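Side-chain contacts in DUF5348 domain-containing protein (Ruminococcus gnavus, PDB 3NRL), which is of unknown function but forms a small all-beta domain of the DUF5348 family that packs against a second copy of itself: residues F37-K42 / V46-E51; G7-D12 / G16-R21. All coordinates share one frame; numbering follows the deposited sequence.

Contact 1: residues F37-K42 / V46-E51; sequences FDVKVK and VPVRIE
Val46 pairs with Val39 in the antiparallel beta hairpin of strands 36-41 and 44-52: its N-H gives a nearly straight bond (176°) to Val39 O, and its carbonyl takes Val39 N. Its CG2 methyl meets CG2 of Val41 at 3.5 Å, a tight contact for two methyls. Pro47 sits opposite Asp38 in a non-hydrogen-bonded pair; Asp38 OD1 comes to 3.3 Å from Pro47 CA, while OD2 forms a salt bridge with Arg72 of the neighbouring strand 70-72. Val48 restores the two-bond pattern with Phe37 and slides CG2 over one face of the Phe37 ring, 3.8 Å from its centroid. Phe37 places CG between its own N and carbonyl carbon (chi1 55°), which turns the ring across to the second strand to meet that methyl. The same CG2 also meets CG2 of Val39, and Leu61 packs against both valines. Were Phe37 replaced by an alanine, Val48 CG2 would probably lose the ring face it rests on and a gap would be likely beside Ile50. Arg49 points away from strand 36-41 and bridges to Glu51 within its own strand. Beyond it, Ile50 brings CB to 4.1 Å from Phe37 CE2.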
loop_
_atom_site.group_PDB
_atom_site.type_symbol
_atom_site.label_atom_id
_atom_site.label_comp_id
_atom_site.label_asym_id
_atom_site.label_seq_id
_atom_site.Cartn_x
_atom_site.Cartn_y
_atom_site.Cartn_z
ATOM N N PHE A 37 11.609 9.483 5.489
ATOM C CA PHE A 37 10.245 9.944 5.246
ATOM C C PHE A 37 9.439 9.723 6.530
ATOM O O PHE A 37 9.948 9.115 7.470
ATOM C CB PHE A 37 9.629 9.170 4.073
ATOM C CG PHE A 37 9.651 7.671 4.243
ATOM C CD1 PHE A 37 8.668 7.020 4.987
ATOM C CD2 PHE A 37 10.657 6.910 3.650
ATOM C CE1 PHE A 37 8.685 5.631 5.137
ATOM C CE2 PHE A 37 10.686 5.522 3.792
ATOM C CZ PHE A 37 9.697 4.880 4.537
ATOM N N ASP A 38 8.207 10.230 6.586
ATOM C CA ASP A 38 7.373 10.053 7.779
ATOM C C ASP A 38 6.316 8.984 7.542
ATOM O O ASP A 38 5.852 8.801 6.420
ATOM C CB ASP A 38 6.628 11.340 8.168
ATOM C CG ASP A 38 7.552 12.481 8.551
ATOM O OD1 ASP A 38 8.517 12.255 9.307
ATOM O OD2 ASP A 38 7.288 13.620 8.112
ATOM N N VAL A 39 5.936 8.296 8.615
ATOM C CA VAL A 39 4.897 7.281 8.556
ATOM C C VAL A 39 3.737 7.802 9.391
ATOM O O VAL A 39 3.931 8.296 10.505
ATOM C CB VAL A 39 5.331 5.932 9.172
ATOM C CG1 VAL A 39 4.109 4.994 9.255
ATOM C CG2 VAL A 39 6.430 5.289 8.335
ATOM N N LYS A 40 2.533 7.693 8.849
ATOM C CA LYS A 40 1.349 8.149 9.549
ATOM C C LYS A 40 0.955 7.114 10.600
ATOM O O LYS A 40 0.799 5.928 10.298
ATOM C CB LYS A 40 0.204 8.344 8.553
ATOM C CG LYS A 40 -1.072 8.910 9.151
ATOM C CD LYS A 40 -0.894 10.360 9.553
ATOM C CE LYS A 40 -2.205 10.950 10.062
ATOM N NZ LYS A 40 -3.299 10.845 9.054
ATOM N N VAL A 41 0.830 7.570 11.841
ATOM C CA VAL A 41 0.431 6.712 12.945
ATOM C C VAL A 41 -0.694 7.469 13.622
ATOM O O VAL A 41 -0.464 8.457 14.329
ATOM C CB VAL A 41 1.576 6.487 13.939
ATOM C CG1 VAL A 41 1.097 5.608 15.087
ATOM C CG2 VAL A 41 2.752 5.844 13.227
ATOM N N LYS A 42 -1.913 7.002 13.381
ATOM C CA LYS A 42 -3.110 7.635 13.908
ATOM C C LYS A 42 -3.146 9.078 13.403
ATOM O O LYS A 42 -3.383 9.309 12.220
ATOM C CB LYS A 42 -3.135 7.584 15.440
ATOM C CG LYS A 42 -4.504 7.904 16.026
ATOM C CD LYS A 42 -4.537 7.713 17.535
ATOM C CE LYS A 42 -5.917 8.035 18.101
ATOM N NZ LYS A 42 -5.984 7.819 19.577
ATOM N N VAL A 46 5.460 9.992 12.121
ATOM C CA VAL A 46 6.673 9.511 12.774
ATOM C C VAL A 46 7.832 9.438 11.785
ATOM O O VAL A 46 7.724 8.794 10.744
ATOM C CB VAL A 46 6.451 8.093 13.361
ATOM C CG1 VAL A 46 7.691 7.634 14.118
ATOM C CG2 VAL A 46 5.223 8.086 14.264
ATOM N N PRO A 47 8.961 10.095 12.104
ATOM C CA PRO A 47 10.128 10.079 11.216
ATOM C C PRO A 47 10.819 8.720 11.208
ATOM O O PRO A 47 11.135 8.163 12.261
ATOM C CB PRO A 47 11.020 11.173 11.800
ATOM C CG PRO A 47 10.730 11.081 13.260
ATOM C CD PRO A 47 9.212 10.950 13.277
ATOM N N VAL A 48 11.045 8.183 10.019
ATOM C CA VAL A 48 11.710 6.893 9.904
ATOM C C VAL A 48 12.748 6.926 8.797
ATOM O O VAL A 48 12.824 7.880 8.020
ATOM C CB VAL A 48 10.709 5.756 9.578
ATOM C CG1 VAL A 48 9.621 5.691 10.629
ATOM C CG2 VAL A 48 10.089 5.986 8.203
ATOM N N ARG A 49 13.546 5.868 8.735
ATOM C CA ARG A 49 14.570 5.729 7.712
ATOM C C ARG A 49 14.454 4.280 7.268
ATOM O O ARG A 49 14.345 3.388 8.107
ATOM C CB ARG A 49 15.963 5.996 8.306
ATOM C CG ARG A 49 17.083 6.064 7.271
ATOM C CD ARG A 49 18.425 6.494 7.881
ATOM N NE ARG A 49 19.020 5.469 8.737
ATOM C CZ ARG A 49 19.125 5.564 10.060
ATOM N NH1 ARG A 49 18.678 6.639 10.694
ATOM N NH2 ARG A 49 19.669 4.577 10.753
ATOM N N ILE A 50 14.438 4.034 5.963
ATOM C CA ILE A 50 14.337 2.656 5.507
ATOM C C ILE A 50 15.738 2.107 5.283
ATOM O O ILE A 50 16.602 2.789 4.739
ATOM C CB ILE A 50 13.493 2.525 4.217
ATOM C CG1 ILE A 50 13.266 1.046 3.905
ATOM C CG2 ILE A 50 14.185 3.219 3.049
ATOM C CD1 ILE A 50 12.160 0.796 2.901
ATOM N N GLU A 51 15.960 0.876 5.729
ATOM C CA GLU A 51 17.265 0.238 5.602
ATOM C C GLU A 51 17.105 -1.210 5.171
ATOM O O GLU A 51 15.997 -1.745 5.149
ATOM C CB GLU A 51 18.008 0.282 6.941
ATOM C CG GLU A 51 18.335 1.674 7.449
ATOM C CD GLU A 51 19.410 2.374 6.629
ATOM O OE1 GLU A 51 19.953 1.763 5.680
ATOM O OE2 GLU A 51 19.711 3.545 6.942
#

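Contact 2: residues G7-D12 / G16-R21; sequences GTLFYD and GRYDIR. With SO4 (sulfate ion), chain C.
Tyr18 turns chi1 to an unusual -93°, which lays one face of its ring against CB of Tyr11, 3.9 Å from the ring centroid; Tyr11 carries its CG anti to the backbone N (chi1 -176°), and this swings its own ring past that face and on to Gly16. The two rings form an edge-to-face pair, with the edge of Tyr11 turned to the face of Tyr18, centroids 5.2 Å apart and planes at 56°. Farther out, the phenol of Tyr11 runs along the Gly16-Arg17 backbone, its CE1 meeting Gly16 C at 3.4 Å. Leu9 continues this apolar face, its CG against Tyr18 CD1 and its CD1 against Ile20 CG1.

On the other face of this antiparallel hairpin, Phe10 and Asp19 lie side by side and point the same way, with CZ of the ring 3.7 Å from Asp19 CB. Asp19 is buried; its OD1 takes weak bonds from Ile20 N and from the backbone N-H groups of Gly29 and Gly30. Paired backbone bonds join Thr8 to Arg21 and Phe10 to Asp19, and Asp12 N adds a bond to Arg17 O.

Arg17 extends its chain from CG to NE and presents NH1 and NH2 to a sulfate ion, probably from the crystallisation liquor. NH1 reaches O1 at 2.7 Å and NH2 reaches O2 at 2.6 Å, both nearly straight, with the sulfur in the guanidinium plane; Cys33 N also binds the ion.

The hairpin contributes to the subunit interface: Asp12 forms a salt bridge with Arg65 of the second subunit, and Thr8 OG1 bonds to Gly68 O of that chain. Within its own chain, strand 6-12 lies between 17-23 and 70-72, while 17-23 is flanked on its other side by the short strand 26-27.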
loop_
_atom_site.group_PDB
_atom_site.type_symbol
_atom_site.label_atom_id
_atom_site.label_comp_id
_atom_site.label_asym_id
_atom_site.label_seq_id
_atom_site.Cartn_x
_atom_site.Cartn_y
_atom_site.Cartn_z
ATOM N N GLY A 7 1.709 9.607 0.285
ATOM C CA GLY A 7 1.541 8.444 -0.566
ATOM C C GLY A 7 1.411 7.172 0.251
ATOM O O GLY A 7 1.304 7.212 1.475
ATOM N N THR A 8 1.426 6.038 -0.433
ATOM C CA THR A 8 1.308 4.752 0.233
ATOM C C THR A 8 2.526 3.908 -0.092
ATOM O O THR A 8 2.963 3.847 -1.243
ATOM C CB THR A 8 0.053 4.009 -0.229
ATOM O OG1 THR A 8 0.079 3.882 -1.654
ATOM C CG2 THR A 8 -1.185 4.770 0.174
ATOM N N LEU A 9 3.065 3.263 0.934
ATOM C CA LEU A 9 4.251 2.422 0.813
ATOM C C LEU A 9 3.875 1.002 0.398
ATOM O O LEU A 9 2.922 0.419 0.928
ATOM C CB LEU A 9 4.989 2.408 2.160
ATOM C CG LEU A 9 6.374 1.772 2.265
ATOM C CD1 LEU A 9 7.389 2.561 1.434
ATOM C CD2 LEU A 9 6.794 1.740 3.724
ATOM N N PHE A 10 4.618 0.443 -0.556
ATOM C CA PHE A 10 4.341 -0.909 -1.027
ATOM C C PHE A 10 5.593 -1.566 -1.601
ATOM O O PHE A 10 6.542 -0.885 -1.998
ATOM C CB PHE A 10 3.220 -0.883 -2.079
ATOM C CG PHE A 10 3.668 -0.422 -3.438
ATOM C CD1 PHE A 10 4.151 -1.337 -4.373
ATOM C CD2 PHE A 10 3.629 0.927 -3.778
ATOM C CE1 PHE A 10 4.591 -0.915 -5.629
ATOM C CE2 PHE A 10 4.067 1.361 -5.031
ATOM C CZ PHE A 10 4.549 0.439 -5.957
ATOM N N TYR A 11 5.598 -2.892 -1.636
ATOM C CA TYR A 11 6.747 -3.623 -2.157
ATOM C C TYR A 11 6.569 -3.942 -3.636
ATOM O O TYR A 11 5.539 -4.477 -4.048
ATOM C CB TYR A 11 6.958 -4.924 -1.375
ATOM C CG TYR A 11 8.194 -5.687 -1.804
ATOM C CD1 TYR A 11 9.469 -5.146 -1.622
ATOM C CD2 TYR A 11 8.089 -6.939 -2.414
ATOM C CE1 TYR A 11 10.613 -5.834 -2.041
ATOM C CE2 TYR A 11 9.223 -7.635 -2.834
ATOM C CZ TYR A 11 10.480 -7.076 -2.645
ATOM O OH TYR A 11 11.600 -7.755 -3.063
ATOM N N ASP A 12 7.582 -3.613 -4.429
ATOM C CA ASP A 12 7.542 -3.870 -5.863
ATOM C C ASP A 12 8.307 -5.152 -6.185
ATOM O O ASP A 12 9.518 -5.217 -5.997
ATOM C CB ASP A 12 8.160 -2.703 -6.625
ATOM C CG ASP A 12 8.026 -2.858 -8.126
ATOM O OD1 ASP A 12 8.464 -3.899 -8.656
ATOM O OD2 ASP A 12 7.483 -1.942 -8.774
ATOM N N GLY A 16 13.231 -5.705 -6.121
ATOM C CA GLY A 16 13.220 -5.987 -4.695
ATOM C C GLY A 16 13.305 -4.779 -3.785
ATOM O O GLY A 16 14.000 -4.805 -2.771
ATOM N N ARG A 17 12.585 -3.723 -4.143
ATOM C CA ARG A 17 12.564 -2.494 -3.373
ATOM C C ARG A 17 11.141 -2.081 -3.044
ATOM O O ARG A 17 10.183 -2.481 -3.715
ATOM C CB ARG A 17 13.203 -1.352 -4.164
ATOM C CG ARG A 17 14.651 -1.546 -4.546
ATOM C CD ARG A 17 15.109 -0.387 -5.418
ATOM N NE ARG A 17 16.529 -0.461 -5.742
ATOM C CZ ARG A 17 17.505 -0.293 -4.857
ATOM N NH1 ARG A 17 17.217 -0.039 -3.588
ATOM N NH2 ARG A 17 18.769 -0.377 -5.242
ATOM N N TYR A 18 11.015 -1.275 -2.000
ATOM C CA TYR A 18 9.725 -0.742 -1.603
ATOM C C TYR A 18 9.587 0.528 -2.422
ATOM O O TYR A 18 10.588 1.119 -2.834
ATOM C CB TYR A 18 9.709 -0.430 -0.102
ATOM C CG TYR A 18 9.182 -1.585 0.714
ATOM C CD1 TYR A 18 7.809 -1.772 0.882
ATOM C CD2 TYR A 18 10.045 -2.547 1.231
ATOM C CE1 TYR A 18 7.310 -2.895 1.538
ATOM C CE2 TYR A 18 9.559 -3.672 1.883
ATOM C CZ TYR A 18 8.194 -3.842 2.033
ATOM O OH TYR A 18 7.718 -4.964 2.667
ATOM N N ASP A 19 8.355 0.935 -2.687
ATOM C CA ASP A 19 8.132 2.140 -3.467
ATOM C C ASP A 19 6.956 2.892 -2.877
ATOM O O ASP A 19 6.270 2.390 -1.989
ATOM C CB ASP A 19 7.867 1.773 -4.930
ATOM C CG ASP A 19 7.961 2.967 -5.863
ATOM O OD1 ASP A 19 8.417 4.044 -5.426
ATOM O OD2 ASP A 19 7.585 2.818 -7.045
ATOM N N ILE A 20 6.727 4.100 -3.369
ATOM C CA ILE A 20 5.635 4.911 -2.870
ATOM C C ILE A 20 4.719 5.364 -3.994
ATOM O O ILE A 20 5.169 5.938 -4.983
ATOM C CB ILE A 20 6.164 6.155 -2.152
ATOM C CG1 ILE A 20 6.959 5.736 -0.909
ATOM C CG2 ILE A 20 5.008 7.070 -1.781
ATOM C CD1 ILE A 20 7.678 6.872 -0.236
ATOM N N ARG A 21 3.431 5.091 -3.836
ATOM C CA ARG A 21 2.452 5.506 -4.826
ATOM C C ARG A 21 1.830 6.809 -4.335
ATOM O O ARG A 21 1.178 6.837 -3.288
ATOM C CB ARG A 21 1.358 4.456 -4.986
ATOM C CG ARG A 21 0.221 4.950 -5.865
ATOM C CD ARG A 21 -1.094 4.305 -5.485
ATOM N NE ARG A 21 -1.246 2.976 -6.061
ATOM C CZ ARG A 21 -1.268 2.737 -7.368
ATOM N NH1 ARG A 21 -1.140 3.748 -8.216
ATOM N NH2 ARG A 21 -1.437 1.499 -7.819
HETATM S S SO4 C . 20.595 0.356 -2.183
HETATM O O1 SO4 C . 19.180 0.522 -1.815
HETATM O O2 SO4 C . 20.691 -0.380 -3.455
HETATM O O3 SO4 C . 21.223 1.684 -2.331
HETATM O O4 SO4 C . 21.289 -0.404 -1.127
#

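In the fold
Contacts 1 and 2 are two hairpins of one antiparallel sheet, with centres 13 Å apart on opposite sides of the chain's centre. They follow in series: the 7-12/16-21 hairpin closes before the 37-42/46-51 hairpin opens. Strand 70-72, from the end of the chain, runs between strands 6-12 and 36-41 and so ties the two hairpins into one sheet. They also meet directly, Ile50 CD1 packing 4.1 Å from Tyr18 CB, and Trp56 touches both of these residues. The small domain, which has no helix, is thus built around two hairpins sharing apolar packing, with contact 2 also facing the second subunit.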